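Local coordinates for protein putative N-acetylneuraminate lyase ([Ruminococcus] gnavus ATCC 29149, PDB 6RB7) that belongs to the dihydrodipicolinate synthetase family, built on a (beta/alpha)8 barrel followed by extra C-terminal helices, at residues Thr243-Leu254 with Ile269-Met280; Lys292-Gly300 with Met318-Cys329. All coordinates share one frame; numbering follows the deposited sequence. Where two conformers were deposited one is given.

Contact 1: residues Thr243-Leu254 with Ile269-Met280; sequences TYGAMPELYLKL and IQYACNEIIYKM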
loop_
_atom_site.group_PDB
_atom_site.type_symbol
_atom_site.label_atom_id
_atom_site.label_comp_id
_atom_site.label_asym_id
_atom_site.label_seq_id
_atom_site.Cartn_x
_atom_site.Cartn_y
_atom_site.Cartn_z
ATOM N N THR A 243 -16.910 14.861 -12.025
ATOM C CA THR A 243 -17.145 16.288 -11.682
ATOM C C THR A 243 -17.638 17.039 -12.912
ATOM O O THR A 243 -18.018 18.196 -12.780
ATOM C CB THR A 243 -15.913 16.984 -11.121
ATOM O OG1 THR A 243 -14.911 17.102 -12.133
ATOM C CG2 THR A 243 -15.369 16.289 -9.909
ATOM N N TYR A 244 -17.677 16.403 -14.083
ATOM C CA TYR A 244 -17.977 17.149 -15.324
ATOM C C TYR A 244 -19.380 17.740 -15.239
ATOM O O TYR A 244 -19.621 18.860 -15.770
ATOM C CB TYR A 244 -17.898 16.278 -16.578
ATOM C CG TYR A 244 -16.585 15.648 -16.917
ATOM C CD1 TYR A 244 -15.407 15.874 -16.223
ATOM C CD2 TYR A 244 -16.552 14.814 -18.020
ATOM C CE1 TYR A 244 -14.238 15.216 -16.587
ATOM C CE2 TYR A 244 -15.393 14.188 -18.407
ATOM C CZ TYR A 244 -14.240 14.365 -17.668
ATOM O OH TYR A 244 -13.089 13.665 -18.000
ATOM N N GLY A 245 -20.326 17.028 -14.654
ATOM C CA GLY A 245 -21.726 17.499 -14.606
ATOM C C GLY A 245 -21.906 18.769 -13.808
ATOM O O GLY A 245 -22.888 19.455 -14.045
ATOM N N ALA A 246 -20.979 19.104 -12.921
ATOM C CA ALA A 246 -21.026 20.385 -12.168
ATOM C C ALA A 246 -20.702 21.569 -13.085
ATOM O O ALA A 246 -21.017 22.701 -12.730
ATOM C CB ALA A 246 -20.047 20.351 -11.030
ATOM N N MET A 247 -19.944 21.348 -14.158
ATOM C CA MET A 247 -19.313 22.451 -14.934
ATOM C C MET A 247 -18.951 21.986 -16.330
ATOM O O MET A 247 -17.808 22.081 -16.767
ATOM C CB MET A 247 -18.100 22.999 -14.182
ATOM C CG MET A 247 -17.101 21.954 -13.827
ATOM S SD MET A 247 -16.122 22.539 -12.412
ATOM C CE MET A 247 -15.071 21.152 -11.992
ATOM N N PRO A 248 -19.914 21.410 -17.088
ATOM C CA PRO A 248 -19.550 20.743 -18.331
ATOM C C PRO A 248 -18.943 21.685 -19.365
ATOM O O PRO A 248 -18.015 21.251 -20.095
ATOM C CB PRO A 248 -20.864 20.114 -18.816
ATOM C CG PRO A 248 -21.943 20.843 -18.075
ATOM C CD PRO A 248 -21.351 21.320 -16.772
ATOM N N GLU A 249 -19.369 22.949 -19.372
ATOM C CA GLU A 249 -18.826 23.937 -20.328
ATOM C C GLU A 249 -17.330 24.103 -20.111
ATOM O O GLU A 249 -16.618 24.342 -21.114
ATOM C CB GLU A 249 -19.464 25.315 -20.192
ATOM C CG GLU A 249 -20.949 25.330 -20.409
ATOM C CD GLU A 249 -21.778 25.202 -19.135
ATOM O OE1 GLU A 249 -21.433 24.359 -18.214
ATOM O OE2 GLU A 249 -22.770 25.980 -19.042
ATOM N N LEU A 250 -16.846 24.008 -18.869
ATOM C CA LEU A 250 -15.399 24.222 -18.607
ATOM C C LEU A 250 -14.611 23.055 -19.200
ATOM O O LEU A 250 -13.577 23.277 -19.826
ATOM C CB LEU A 250 -15.124 24.363 -17.110
ATOM C CG LEU A 250 -15.731 25.589 -16.441
ATOM C CD1 LEU A 250 -15.370 25.631 -14.976
ATOM C CD2 LEU A 250 -15.264 26.869 -17.159
ATOM N N TYR A 251 -15.090 21.817 -19.017
ATOM C CA TYR A 251 -14.362 20.665 -19.608
ATOM C C TYR A 251 -14.466 20.707 -21.139
ATOM O O TYR A 251 -13.502 20.284 -21.794
ATOM C CB TYR A 251 -14.860 19.371 -18.996
ATOM C CG TYR A 251 -14.441 19.178 -17.561
ATOM C CD1 TYR A 251 -13.137 18.815 -17.258
ATOM C CD2 TYR A 251 -15.317 19.421 -16.500
ATOM C CE1 TYR A 251 -12.722 18.618 -15.958
ATOM C CE2 TYR A 251 -14.905 19.243 -15.184
ATOM C CZ TYR A 251 -13.606 18.848 -14.913
ATOM O OH TYR A 251 -13.221 18.600 -13.619
ATOM N N LEU A 252 -15.610 21.121 -21.716
ATOM C CA LEU A 252 -15.681 21.257 -23.192
ATOM C C LEU A 252 -14.655 22.272 -23.682
ATOM O O LEU A 252 -13.976 22.001 -24.689
ATOM C CB LEU A 252 -17.110 21.633 -23.591
ATOM C CG LEU A 252 -18.118 20.486 -23.475
ATOM C CD1 LEU A 252 -19.549 21.021 -23.526
ATOM C CD2 LEU A 252 -17.860 19.422 -24.550
ATOM N N LYS A 253 -14.529 23.383 -22.976
ATOM C CA LYS A 253 -13.568 24.430 -23.391
ATOM C C LYS A 253 -12.131 23.948 -23.183
ATOM O O LYS A 253 -11.289 24.209 -24.037
ATOM C CB LYS A 253 -13.844 25.724 -22.640
ATOM C CG LYS A 253 -13.025 26.894 -23.186
ATOM C CD LYS A 253 -13.499 27.316 -24.558
ATOM C CE LYS A 253 -12.711 28.507 -25.062
ATOM N NZ LYS A 253 -13.265 28.999 -26.358
ATOM N N LEU A 254 -11.880 23.209 -22.111
ATOM C CA LEU A 254 -10.543 22.597 -21.878
ATOM C C LEU A 254 -10.212 21.702 -23.055
ATOM O O LEU A 254 -9.103 21.794 -23.588
ATOM C CB LEU A 254 -10.605 21.830 -20.563
ATOM C CG LEU A 254 -9.359 21.087 -20.129
ATOM C CD1 LEU A 254 -8.105 21.915 -20.199
ATOM C CD2 LEU A 254 -9.546 20.564 -18.730
ATOM N N ILE A 269 -7.691 26.670 -17.430
ATOM C CA ILE A 269 -8.994 26.026 -17.183
ATOM C C ILE A 269 -8.812 24.845 -16.223
ATOM O O ILE A 269 -9.589 24.684 -15.296
ATOM C CB ILE A 269 -9.680 25.648 -18.494
ATOM C CG1 ILE A 269 -9.947 26.906 -19.337
ATOM C CG2 ILE A 269 -10.972 24.911 -18.173
ATOM C CD1 ILE A 269 -10.349 26.605 -20.742
ATOM N N GLN A 270 -7.804 24.005 -16.493
ATOM C CA GLN A 270 -7.527 22.840 -15.620
ATOM C C GLN A 270 -7.344 23.315 -14.176
ATOM O O GLN A 270 -7.893 22.677 -13.218
ATOM C CB GLN A 270 -6.313 22.077 -16.111
ATOM C CG GLN A 270 -6.010 20.836 -15.265
ATOM C CD GLN A 270 -6.920 19.706 -15.643
ATOM O OE1 GLN A 270 -6.770 19.145 -16.747
ATOM N NE2 GLN A 270 -7.859 19.336 -14.746
ATOM N N TYR A 271 -6.586 24.389 -13.973
ATOM C CA TYR A 271 -6.315 24.860 -12.598
ATOM C C TYR A 271 -7.605 25.361 -11.945
ATOM O O TYR A 271 -7.820 25.130 -10.769
ATOM C CB TYR A 271 -5.202 25.908 -12.575
ATOM C CG TYR A 271 -3.812 25.345 -12.576
ATOM C CD1 TYR A 271 -3.416 24.356 -13.474
ATOM C CD2 TYR A 271 -2.844 25.832 -11.727
ATOM C CE1 TYR A 271 -2.132 23.860 -13.500
ATOM C CE2 TYR A 271 -1.549 25.334 -11.723
ATOM C CZ TYR A 271 -1.192 24.340 -12.607
ATOM O OH TYR A 271 0.100 23.891 -12.607
ATOM N N ALA A 272 -8.461 26.032 -12.708
ATOM C CA ALA A 272 -9.749 26.522 -12.175
ATOM C C ALA A 272 -10.653 25.337 -11.834
ATOM O O ALA A 272 -11.264 25.373 -10.754
ATOM C CB ALA A 272 -10.409 27.416 -13.181
ATOM N N CYS A 273 -10.726 24.345 -12.714
ATOM C CA CYS A 273 -11.517 23.125 -12.442
ATOM C C CYS A 273 -10.995 22.476 -11.171
ATOM O O CYS A 273 -11.794 22.068 -10.311
ATOM C CB CYS A 273 -11.488 22.119 -13.582
ATOM S SG CYS A 273 -12.406 22.730 -15.025
ATOM N N ASN A 274 -9.679 22.300 -11.052
ATOM C CA ASN A 274 -9.114 21.573 -9.905
ATOM C C ASN A 274 -9.429 22.339 -8.612
ATOM O O ASN A 274 -9.808 21.662 -7.601
ATOM C CB ASN A 274 -7.628 21.287 -10.075
ATOM C CG ASN A 274 -7.369 20.267 -11.161
ATOM O OD1 ASN A 274 -8.291 19.904 -11.906
ATOM N ND2 ASN A 274 -6.139 19.758 -11.254
ATOM N N GLU A 275 -9.307 23.669 -8.617
ATOM C CA GLU A 275 -9.634 24.476 -7.415
ATOM C C GLU A 275 -11.086 24.217 -6.997
ATOM O O GLU A 275 -11.365 24.109 -5.782
ATOM C CB GLU A 275 -9.367 25.942 -7.757
ATOM C CG GLU A 275 -9.518 26.902 -6.612
ATOM C CD GLU A 275 -9.318 28.363 -7.008
ATOM O OE1 GLU A 275 -9.799 28.816 -8.125
ATOM O OE2 GLU A 275 -8.680 29.077 -6.203
ATOM N N ILE A 276 -11.987 24.156 -7.970
ATOM C CA ILE A 276 -13.413 23.870 -7.693
ATOM C C ILE A 276 -13.529 22.471 -7.094
ATOM O O ILE A 276 -14.259 22.276 -6.119
ATOM C CB ILE A 276 -14.266 24.076 -8.966
ATOM C CG1 ILE A 276 -14.315 25.558 -9.322
ATOM C CG2 ILE A 276 -15.647 23.463 -8.831
ATOM C CD1 ILE A 276 -14.624 25.842 -10.742
ATOM N N ILE A 277 -12.876 21.458 -7.682
ATOM C CA ILE A 277 -12.959 20.094 -7.138
ATOM C C ILE A 277 -12.491 20.091 -5.687
ATOM O O ILE A 277 -13.160 19.472 -4.831
ATOM C CB ILE A 277 -12.148 19.111 -8.002
ATOM C CG1 ILE A 277 -12.748 19.016 -9.410
ATOM C CG2 ILE A 277 -12.060 17.761 -7.315
ATOM C CD1 ILE A 277 -11.902 18.234 -10.360
ATOM N N TYR A 278 -11.363 20.746 -5.397
ATOM C CA TYR A 278 -10.820 20.713 -4.029
ATOM C C TYR A 278 -11.826 21.388 -3.081
ATOM O O TYR A 278 -12.070 20.840 -1.962
ATOM C CB TYR A 278 -9.440 21.329 -3.955
ATOM C CG TYR A 278 -8.438 20.742 -4.929
ATOM C CD1 TYR A 278 -8.493 19.411 -5.323
ATOM C CD2 TYR A 278 -7.483 21.542 -5.514
ATOM C CE1 TYR A 278 -7.603 18.908 -6.249
ATOM C CE2 TYR A 278 -6.556 21.035 -6.413
ATOM C CZ TYR A 278 -6.619 19.724 -6.787
ATOM O OH TYR A 278 -5.766 19.208 -7.721
ATOM N N LYS A 279 -12.458 22.458 -3.528
ATOM C CA LYS A 279 -13.490 23.122 -2.693
ATOM C C LYS A 279 -14.675 22.165 -2.461
ATOM O O LYS A 279 -15.125 22.013 -1.318
ATOM C CB LYS A 279 -13.943 24.414 -3.367
ATOM C CG LYS A 279 -15.005 25.193 -2.574
ATOM C CD LYS A 279 -14.546 25.676 -1.246
ATOM C CE LYS A 279 -13.388 26.631 -1.313
ATOM N NZ LYS A 279 -13.196 27.269 0.022
ATOM N N MET A 280 -15.150 21.483 -3.489
ATOM C CA MET A 280 -16.303 20.591 -3.309
ATOM C C MET A 280 -15.925 19.448 -2.367
ATOM O O MET A 280 -16.783 18.981 -1.644
ATOM C CB MET A 280 -16.762 20.023 -4.639
ATOM C CG MET A 280 -17.240 21.109 -5.581
ATOM S SD MET A 280 -18.145 20.510 -7.024
ATOM C CE MET A 280 -16.855 19.535 -7.826
#
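Helix 248-254, carrying Leu-250 and Tyr-251, runs nearly antiparallel to helix 269-280, which presents Cys-273; the angle between their N-to-C directions is 152°, and the axes come within 10.0 Å. Across the middle, the Tyr-251 ring takes Cys-273 SG over one face, 4.2 Å from its centroid and 16° off the ring normal, a sulfur-aromatic contact. Tyr-244 CD1 lies over the opposite face. This packing on both faces limits rotation of the ring, while the hydrogen bond from Tyr-251 OH to Thr-243 OG1 (2.7 Å) holds its outer end in place; Thr-243 OG1 is also hydrogen-bonded to Asp-225. Ile-277 completes this corner: its side chain crosses that of Tyr-251 at about a right angle and brings CD1 to 3.5 Å from Tyr-251 OH. Met-247, at the N-cap position, has CG between its backbone N and carbonyl carbon (chi1 55°) and an extended chain beyond, which carries SD to 3.7 Å from Ile-276 CG2. At the other end, Ile-269 CG2, the branch methyl, lies 3.5 Å from Leu-250 O, and CD1, ending the longer arm, 3.6 Å from Lys-253 CG. This antiparallel helical hairpin joins the helix after the last barrel strand, 238-241, to the first additional C-terminal helix.

Contact 2: residues Lys292-Gly300 with Met318-Cys329; sequences KAILKINEG and MEIVKEAAQMIC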
loop_
_atom_site.group_PDB
_atom_site.type_symbol
_atom_site.label_atom_id
_atom_site.label_comp_id
_atom_site.label_asym_id
_atom_site.label_seq_id
_atom_site.Cartn_x
_atom_site.Cartn_y
_atom_site.Cartn_z
ATOM N N LYS A 292 -24.899 17.914 -6.364
ATOM C CA LYS A 292 -26.364 18.009 -6.566
ATOM C C LYS A 292 -26.862 19.342 -6.012
ATOM O O LYS A 292 -27.740 19.935 -6.633
ATOM C CB LYS A 292 -27.031 16.817 -5.894
ATOM C CG LYS A 292 -26.708 15.505 -6.584
ATOM C CD LYS A 292 -27.362 14.284 -5.955
ATOM C CE LYS A 292 -26.714 12.994 -6.441
ATOM N NZ LYS A 292 -27.482 11.827 -5.977
ATOM N N ALA A 293 -26.300 19.819 -4.909
ATOM C CA ALA A 293 -26.732 21.109 -4.318
ATOM C C ALA A 293 -26.308 22.276 -5.239
ATOM O O ALA A 293 -27.060 23.258 -5.407
ATOM C CB ALA A 293 -26.221 21.260 -2.921
ATOM N N ILE A 294 -25.113 22.195 -5.824
ATOM C CA ILE A 294 -24.638 23.198 -6.805
ATOM C C ILE A 294 -25.612 23.231 -7.982
ATOM O O ILE A 294 -25.925 24.345 -8.478
ATOM C CB ILE A 294 -23.204 22.908 -7.275
ATOM C CG1 ILE A 294 -22.248 23.192 -6.119
ATOM C CG2 ILE A 294 -22.863 23.708 -8.504
ATOM C CD1 ILE A 294 -20.832 22.701 -6.349
ATOM N N LEU A 295 -26.019 22.087 -8.507
ATOM C CA LEU A 295 -26.900 22.069 -9.698
ATOM C C LEU A 295 -28.280 22.634 -9.339
ATOM O O LEU A 295 -28.915 23.203 -10.228
ATOM C CB LEU A 295 -26.979 20.654 -10.271
ATOM C CG LEU A 295 -25.681 20.209 -10.942
ATOM C CD1 LEU A 295 -25.801 18.773 -11.374
ATOM C CD2 LEU A 295 -25.340 21.140 -12.081
ATOM N N LYS A 296 -28.708 22.498 -8.098
ATOM C CA LYS A 296 -29.969 23.211 -7.686
ATOM C C LYS A 296 -29.748 24.716 -7.763
ATOM O O LYS A 296 -30.602 25.417 -8.340
ATOM C CB LYS A 296 -30.402 22.740 -6.295
ATOM C CG LYS A 296 -31.615 23.465 -5.744
ATOM C CD LYS A 296 -32.060 22.817 -4.424
ATOM C CE LYS A 296 -33.467 23.174 -3.991
ATOM N NZ LYS A 296 -34.412 22.954 -5.106
ATOM N N ILE A 297 -28.645 25.255 -7.232
ATOM C CA ILE A 297 -28.358 26.718 -7.260
ATOM C C ILE A 297 -28.178 27.210 -8.680
ATOM O O ILE A 297 -28.798 28.226 -9.062
ATOM C CB ILE A 297 -27.115 27.024 -6.406
ATOM C CG1 ILE A 297 -27.399 26.665 -4.963
ATOM C CG2 ILE A 297 -26.645 28.449 -6.611
ATOM C CD1 ILE A 297 -26.203 26.763 -4.070
ATOM N N ASN A 298 -27.307 26.554 -9.465
ATOM C CA ASN A 298 -26.867 27.137 -10.751
ATOM C C ASN A 298 -27.845 26.766 -11.869
ATOM O O ASN A 298 -27.891 27.516 -12.897
ATOM C CB ASN A 298 -25.447 26.709 -11.112
ATOM C CG ASN A 298 -24.381 27.438 -10.344
ATOM O OD1 ASN A 298 -24.662 28.466 -9.708
ATOM N ND2 ASN A 298 -23.152 26.950 -10.445
ATOM N N GLU A 299 -28.612 25.684 -11.734
ATOM C CA GLU A 299 -29.450 25.173 -12.848
ATOM C C GLU A 299 -30.899 24.970 -12.452
ATOM O O GLU A 299 -31.686 24.618 -13.372
ATOM C CB GLU A 299 -28.860 23.890 -13.445
ATOM C CG GLU A 299 -27.481 24.098 -13.987
ATOM C CD GLU A 299 -27.398 24.877 -15.293
ATOM O OE1 GLU A 299 -28.491 25.191 -15.895
ATOM O OE2 GLU A 299 -26.276 25.133 -15.710
ATOM N N GLY A 300 -31.247 25.071 -11.170
ATOM C CA GLY A 300 -32.594 24.749 -10.692
ATOM C C GLY A 300 -32.937 23.282 -10.876
ATOM O O GLY A 300 -34.128 22.928 -10.933
ATOM N N MET A 318 -23.320 24.434 3.551
ATOM C CA MET A 318 -23.998 25.249 2.502
ATOM C C MET A 318 -23.113 26.438 2.109
ATOM O O MET A 318 -23.206 26.847 0.956
ATOM C CB MET A 318 -25.395 25.720 2.907
ATOM C CG MET A 318 -26.088 26.529 1.802
ATOM S SD MET A 318 -26.417 25.652 0.208
ATOM C CE MET A 318 -26.669 23.980 0.804
ATOM N N GLU A 319 -22.227 26.927 2.990
ATOM C CA GLU A 319 -21.264 27.994 2.624
ATOM C C GLU A 319 -20.299 27.481 1.549
ATOM O O GLU A 319 -19.959 28.206 0.598
ATOM C CB GLU A 319 -20.437 28.393 3.852
ATOM C CG GLU A 319 -19.616 29.657 3.682
ATOM C CD GLU A 319 -19.388 30.451 4.969
ATOM O OE1 GLU A 319 -18.936 29.862 5.994
ATOM O OE2 GLU A 319 -19.668 31.669 4.955
ATOM N N ILE A 320 -19.860 26.229 1.694
ATOM C CA ILE A 320 -18.932 25.596 0.724
ATOM C C ILE A 320 -19.666 25.388 -0.612
ATOM O O ILE A 320 -19.089 25.671 -1.686
ATOM C CB ILE A 320 -18.389 24.283 1.312
ATOM C CG1 ILE A 320 -17.484 24.570 2.514
ATOM C CG2 ILE A 320 -17.662 23.468 0.249
ATOM C CD1 ILE A 320 -17.122 23.337 3.350
ATOM N N VAL A 321 -20.896 24.886 -0.560
ATOM C CA VAL A 321 -21.727 24.676 -1.773
ATOM C C VAL A 321 -21.866 26.012 -2.514
ATOM O O VAL A 321 -21.645 26.095 -3.714
ATOM C CB VAL A 321 -23.106 24.107 -1.406
ATOM C CG1 VAL A 321 -24.029 24.184 -2.593
ATOM C CG2 VAL A 321 -23.004 22.699 -0.837
ATOM N N LYS A 322 -22.231 27.079 -1.806
ATOM C CA LYS A 322 -22.452 28.377 -2.482
ATOM C C LYS A 322 -21.152 28.923 -3.047
ATOM O O LYS A 322 -21.187 29.519 -4.155
ATOM C CB LYS A 322 -23.055 29.353 -1.474
ATOM C CG LYS A 322 -24.489 29.017 -1.146
ATOM C CD LYS A 322 -25.014 29.956 -0.058
ATOM C CE LYS A 322 -25.107 31.402 -0.538
ATOM N NZ LYS A 322 -24.786 32.404 0.516
ATOM N N GLU A 323 -20.048 28.774 -2.324
ATOM C CA GLU A 323 -18.728 29.236 -2.814
ATOM C C GLU A 323 -18.357 28.468 -4.084
ATOM O O GLU A 323 -17.969 29.115 -5.093
ATOM C CB GLU A 323 -17.676 29.079 -1.736
ATOM C CG GLU A 323 -16.358 29.680 -2.136
ATOM C CD GLU A 323 -15.318 29.691 -1.017
ATOM O OE1 GLU A 323 -15.536 28.979 0.017
ATOM O OE2 GLU A 323 -14.264 30.364 -1.199
ATOM N N ALA A 324 -18.485 27.152 -4.074
ATOM C CA ALA A 324 -18.127 26.343 -5.266
ATOM C C ALA A 324 -19.035 26.699 -6.436
ATOM O O ALA A 324 -18.539 26.803 -7.570
ATOM C CB ALA A 324 -18.183 24.875 -4.952
ATOM N N ALA A 325 -20.327 26.884 -6.197
ATOM C CA ALA A 325 -21.269 27.267 -7.265
ATOM C C ALA A 325 -20.855 28.607 -7.879
ATOM O O ALA A 325 -20.863 28.720 -9.091
ATOM C CB ALA A 325 -22.694 27.301 -6.739
ATOM N N GLN A 326 -20.460 29.574 -7.058
ATOM C CA GLN A 326 -19.996 30.883 -7.552
ATOM C C GLN A 326 -18.677 30.724 -8.312
ATOM O O GLN A 326 -18.491 31.394 -9.361
ATOM C CB GLN A 326 -19.878 31.908 -6.413
ATOM C CG GLN A 326 -19.537 33.297 -6.943
ATOM C CD GLN A 326 -20.687 33.868 -7.725
ATOM O OE1 GLN A 326 -21.828 33.813 -7.273
ATOM N NE2 GLN A 326 -20.411 34.400 -8.908
ATOM N N MET A 327 -17.765 29.873 -7.823
ATOM C CA MET A 327 -16.481 29.658 -8.524
ATOM C C MET A 327 -16.750 29.142 -9.944
ATOM O O MET A 327 -16.031 29.541 -10.901
ATOM C CB MET A 327 -15.579 28.676 -7.763
ATOM C CG MET A 327 -15.108 29.247 -6.443
ATOM S SD MET A 327 -14.450 28.009 -5.312
ATOM C CE MET A 327 -12.931 27.595 -6.128
ATOM N N ILE A 328 -17.728 28.266 -10.095
ATOM C CA ILE A 328 -18.078 27.705 -11.424
ATOM C C ILE A 328 -18.603 28.853 -12.297
ATOM O O ILE A 328 -18.182 28.966 -13.452
ATOM C CB ILE A 328 -19.094 26.560 -11.250
ATOM C CG1 ILE A 328 -18.396 25.350 -10.616
ATOM C CG2 ILE A 328 -19.735 26.205 -12.567
ATOM C CD1 ILE A 328 -19.353 24.351 -9.992
ATOM N N CYS A 329 -19.522 29.668 -11.776
ATOM C CA CYS A 329 -20.088 30.800 -12.561
ATOM C C CYS A 329 -18.947 31.737 -13.004
ATOM O O CYS A 329 -18.912 32.166 -14.189
ATOM C CB CYS A 329 -21.081 31.587 -11.715
ATOM S SG CYS A 329 -22.584 30.640 -11.393
#
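Ile-294 enters helix 318-329 as a knob into the hole formed by Val-321, Ala-324, Ala-325 and Ile-328. The axes of helices 292-299 and 318-329 approach to 9.2 Å at 56°, and the nearest alpha carbons are Ile-294 CA and Ala-325 CA, 5.3 Å apart. At CB the Ile-294 side chain divides. Its CG2 branch, lying opposite the backbone N, touches Ala-325 CB at 4.0 Å and Ile-328 CD1 at 3.9 Å. The other branch, set opposite the carbonyl carbon (chi1 -70°), runs past Val-321 in the reverse sense, with CG1 3.8 Å from Val-321 O, and ends with CD1 against Ala-324 CB at 3.7 Å. Beside this knob, Val-321 CG1 is shared by Ala-293 CB and Ile-297 CD1. One turn on, the contact becomes polar: Asn-298 ND2 donates to Ala-325 O over 3.2 Å in a nearly straight bond (171°). The acceptor lies close to the plane of the asparagine amide, whereas the donor is tilted from the carbonyl plane; the helical donor Cys-329 N arrives from the other face, giving Ala-325 O two bonds. Asn-298 OD1 meanwhile rests 3.4 Å from Cys-329 SG. Around this pair, helix 263-281 supplies Met-280 against Ile-294 and Ile-276 against Ile-328, while Tyr-66 of helix 57-70, the helix that follows barrel strand 41-43, touches Leu-295.

In the fold
From the N terminus the chain first builds the barrel, from strand 41-43 to strand 238-241; contact 1 then closes the short connection between helices 248-259 and 263-281. The chain passes next into helix 287-299, and contact 2 closes the long, largely non-helical loop leading to helix 317-335. The contacts are therefore in series, neither nested nor crossed, with centres about 13 Å apart. They nonetheless touch: Lys-279 NZ forms a salt bridge with Glu-323 OE1 at 2.9 Å, and Glu-275 CG packs 3.5 Å from Met-327 CE. Ala-331 of helix 317-335 also reaches back to Leu-250, tying the end of the chain to the barrel's final helix. Meanwhile Tyr-278 OH hydrogen-bonds Gln-208 of the second subunit.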